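PDB 4ZDT: structure-specific endonuclease subunit slx4 from Schizosaccharomyces pombe, which regulates the Slx1-Slx4 structure-specific endonuclease, which introduces single-strand cuts in the duplex part of branched DNA, close to junctions with single-stranded DNA, during repair and recombination. Local coordinates for residues I34-F39 and D53-W58. Sequence-based numbering, arbitrary orientation.
Sequences IDVEEF and DLIKSW
The methyl CG2 of Ile55 is the bump that fits between Val36 and Phe39, two side chains one turn apart at the start of helix 36-45. Ile55 carries CG2 anti to the backbone N, and from helix 52-62 Ile55 CG2 comes within 3.4 Å of Val36 CG1, tighter than usual for two carbons. Val36 CG1 is likewise anti to its own N (chi1 178°); the two branched side chains slide past each other in opposite directions. On its other flank Ile55 CG2 meets the Phe39 ring at its edge, near the ring plane, 3.6 Å from Phe39 CD2.

One turn further along helix 52-62, Trp58 CZ3 comes to Phe39 CE2 at 3.6 Å, an oblique meeting of the two rings, whose planes are tilted at 38°. Both aromatics leave their helices with CG anti to the backbone N, and their side chains then cross at about a right angle. Trp58 NE1 is hydrogen-bonded to Ser13 OG. Ile12 of helix 3-18 touches both aromatic side chains, and Val47 of the Slx1 chain packs on Trp58.

At the outer margin Lys56 lends its aliphatic stem, Lys56 CG lying 4.5 Å from Val36 CG1. Asp35 caps helix 36-45: Asp35 OD1 accepts a nearly straight bond (170°) from Glu38 N, arriving from above the carboxylate plane. With no hydrogen bond between the segments, apolar interlocking joins these two helices in the buried core of the small all-helical C-terminal domain of Slx4, whose family is grouped with helix-turn-helix folds.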
loop_
_atom_site.group_PDB
_atom_site.type_symbol
_atom_site.label_atom_id
_atom_site.label_comp_id
_atom_site.label_asym_id
_atom_site.label_seq_id
_atom_site.Cartn_x
_atom_site.Cartn_y
_atom_site.Cartn_z
ATOM N N ILE B 34 12.004 -2.152 -0.669
ATOM C CA ILE B 34 12.145 -1.083 -1.647
ATOM C C ILE B 34 13.629 -0.716 -1.769
ATOM O O ILE B 34 14.319 -0.652 -0.761
ATOM C CB ILE B 34 11.276 0.129 -1.152
ATOM C CG1 ILE B 34 9.804 -0.304 -0.960
ATOM C CG2 ILE B 34 11.413 1.371 -2.015
ATOM C CD1 ILE B 34 9.140 -0.845 -2.214
ATOM N N ASP B 35 14.121 -0.525 -2.999
ATOM C CA ASP B 35 15.472 0.007 -3.225
ATOM C C ASP B 35 15.386 1.536 -3.130
ATOM O O ASP B 35 14.800 2.189 -3.997
ATOM C CB ASP B 35 16.018 -0.440 -4.592
ATOM C CG ASP B 35 17.416 0.123 -4.901
ATOM O OD1 ASP B 35 17.701 1.307 -4.600
ATOM O OD2 ASP B 35 18.229 -0.620 -5.485
ATOM N N VAL B 36 15.961 2.097 -2.070
ATOM C CA VAL B 36 15.813 3.530 -1.774
ATOM C C VAL B 36 16.333 4.425 -2.898
ATOM O O VAL B 36 15.660 5.376 -3.295
ATOM C CB VAL B 36 16.443 3.896 -0.432
ATOM C CG1 VAL B 36 16.315 5.374 -0.178
ATOM C CG2 VAL B 36 15.742 3.153 0.660
ATOM N N GLU B 37 17.516 4.096 -3.422
ATOM C CA GLU B 37 18.089 4.829 -4.545
ATOM C C GLU B 37 17.212 4.755 -5.795
ATOM O O GLU B 37 16.990 5.772 -6.450
ATOM C CB GLU B 37 19.528 4.372 -4.828
ATOM C CG GLU B 37 20.538 4.968 -3.832
ATOM C CD GLU B 37 21.821 4.154 -3.687
ATOM O OE1 GLU B 37 22.243 3.497 -4.665
ATOM O OE2 GLU B 37 22.412 4.179 -2.581
ATOM N N GLU B 38 16.693 3.567 -6.111
ATOM C CA GLU B 38 15.772 3.428 -7.246
ATOM C C GLU B 38 14.479 4.225 -7.024
ATOM O O GLU B 38 14.000 4.899 -7.948
ATOM C CB GLU B 38 15.472 1.954 -7.551
ATOM C CG GLU B 38 16.617 1.214 -8.275
ATOM C CD GLU B 38 16.327 -0.274 -8.487
ATOM O OE1 GLU B 38 15.140 -0.679 -8.447
ATOM O OE2 GLU B 38 17.292 -1.040 -8.702
ATOM N N PHE B 39 13.957 4.162 -5.796
ATOM C CA PHE B 39 12.737 4.880 -5.358
ATOM C C PHE B 39 12.903 6.392 -5.509
ATOM O O PHE B 39 11.994 7.077 -6.019
ATOM C CB PHE B 39 12.426 4.509 -3.897
ATOM C CG PHE B 39 11.090 5.046 -3.353
ATOM C CD1 PHE B 39 9.930 5.105 -4.156
ATOM C CD2 PHE B 39 10.985 5.416 -2.016
ATOM C CE1 PHE B 39 8.701 5.572 -3.637
ATOM C CE2 PHE B 39 9.758 5.871 -1.476
ATOM C CZ PHE B 39 8.613 5.946 -2.301
ATOM N N ASP B 53 17.643 10.858 2.971
ATOM C CA ASP B 53 17.263 10.965 4.386
ATOM C C ASP B 53 15.751 11.069 4.579
ATOM O O ASP B 53 15.184 10.442 5.485
ATOM C CB ASP B 53 17.948 12.158 5.070
ATOM C CG ASP B 53 19.434 11.906 5.363
ATOM O OD1 ASP B 53 19.892 10.750 5.259
ATOM O OD2 ASP B 53 20.141 12.873 5.692
ATOM N N LEU B 54 15.101 11.842 3.716
ATOM C CA LEU B 54 13.651 11.989 3.764
ATOM C C LEU B 54 12.957 10.668 3.443
ATOM O O LEU B 54 11.914 10.350 4.012
ATOM C CB LEU B 54 13.190 13.076 2.790
ATOM C CG LEU B 54 13.082 14.493 3.358
ATOM C CD1 LEU B 54 12.559 15.456 2.303
ATOM C CD2 LEU B 54 12.194 14.510 4.593
ATOM N N ILE B 55 13.545 9.903 2.528
ATOM C CA ILE B 55 12.986 8.603 2.133
ATOM C C ILE B 55 13.152 7.590 3.253
ATOM O O ILE B 55 12.197 6.932 3.640
ATOM C CB ILE B 55 13.590 8.087 0.804
ATOM C CG1 ILE B 55 13.086 8.950 -0.348
ATOM C CG2 ILE B 55 13.209 6.604 0.567
ATOM C CD1 ILE B 55 13.915 8.824 -1.629
ATOM N N LYS B 56 14.360 7.501 3.806
ATOM C CA LYS B 56 14.625 6.588 4.916
ATOM C C LYS B 56 13.717 6.865 6.109
ATOM O O LYS B 56 13.178 5.918 6.705
ATOM C CB LYS B 56 16.108 6.609 5.311
ATOM C CG LYS B 56 17.021 6.116 4.194
ATOM C CD LYS B 56 18.498 6.374 4.483
ATOM C CE LYS B 56 19.355 5.785 3.363
ATOM N NZ LYS B 56 20.813 6.081 3.552
ATOM N N SER B 57 13.533 8.144 6.455
ATOM C CA SER B 57 12.693 8.503 7.603
ATOM C C SER B 57 11.225 8.230 7.318
ATOM O O SER B 57 10.487 7.813 8.207
ATOM C CB SER B 57 12.898 9.961 8.071
ATOM O OG SER B 57 12.581 10.910 7.059
ATOM N N TRP B 58 10.813 8.462 6.072
ATOM C CA TRP B 58 9.462 8.147 5.627
ATOM C C TRP B 58 9.226 6.639 5.754
ATOM O O TRP B 58 8.252 6.222 6.374
ATOM C CB TRP B 58 9.246 8.641 4.183
ATOM C CG TRP B 58 7.890 8.353 3.630
ATOM C CD1 TRP B 58 6.739 9.067 3.824
ATOM C CD2 TRP B 58 7.549 7.262 2.774
ATOM N NE1 TRP B 58 5.693 8.469 3.145
ATOM C CE2 TRP B 58 6.173 7.362 2.491
ATOM C CE3 TRP B 58 8.284 6.209 2.208
ATOM C CZ2 TRP B 58 5.501 6.440 1.665
ATOM C CZ3 TRP B 58 7.623 5.304 1.380
ATOM C CH2 TRP B 58 6.244 5.433 1.118
#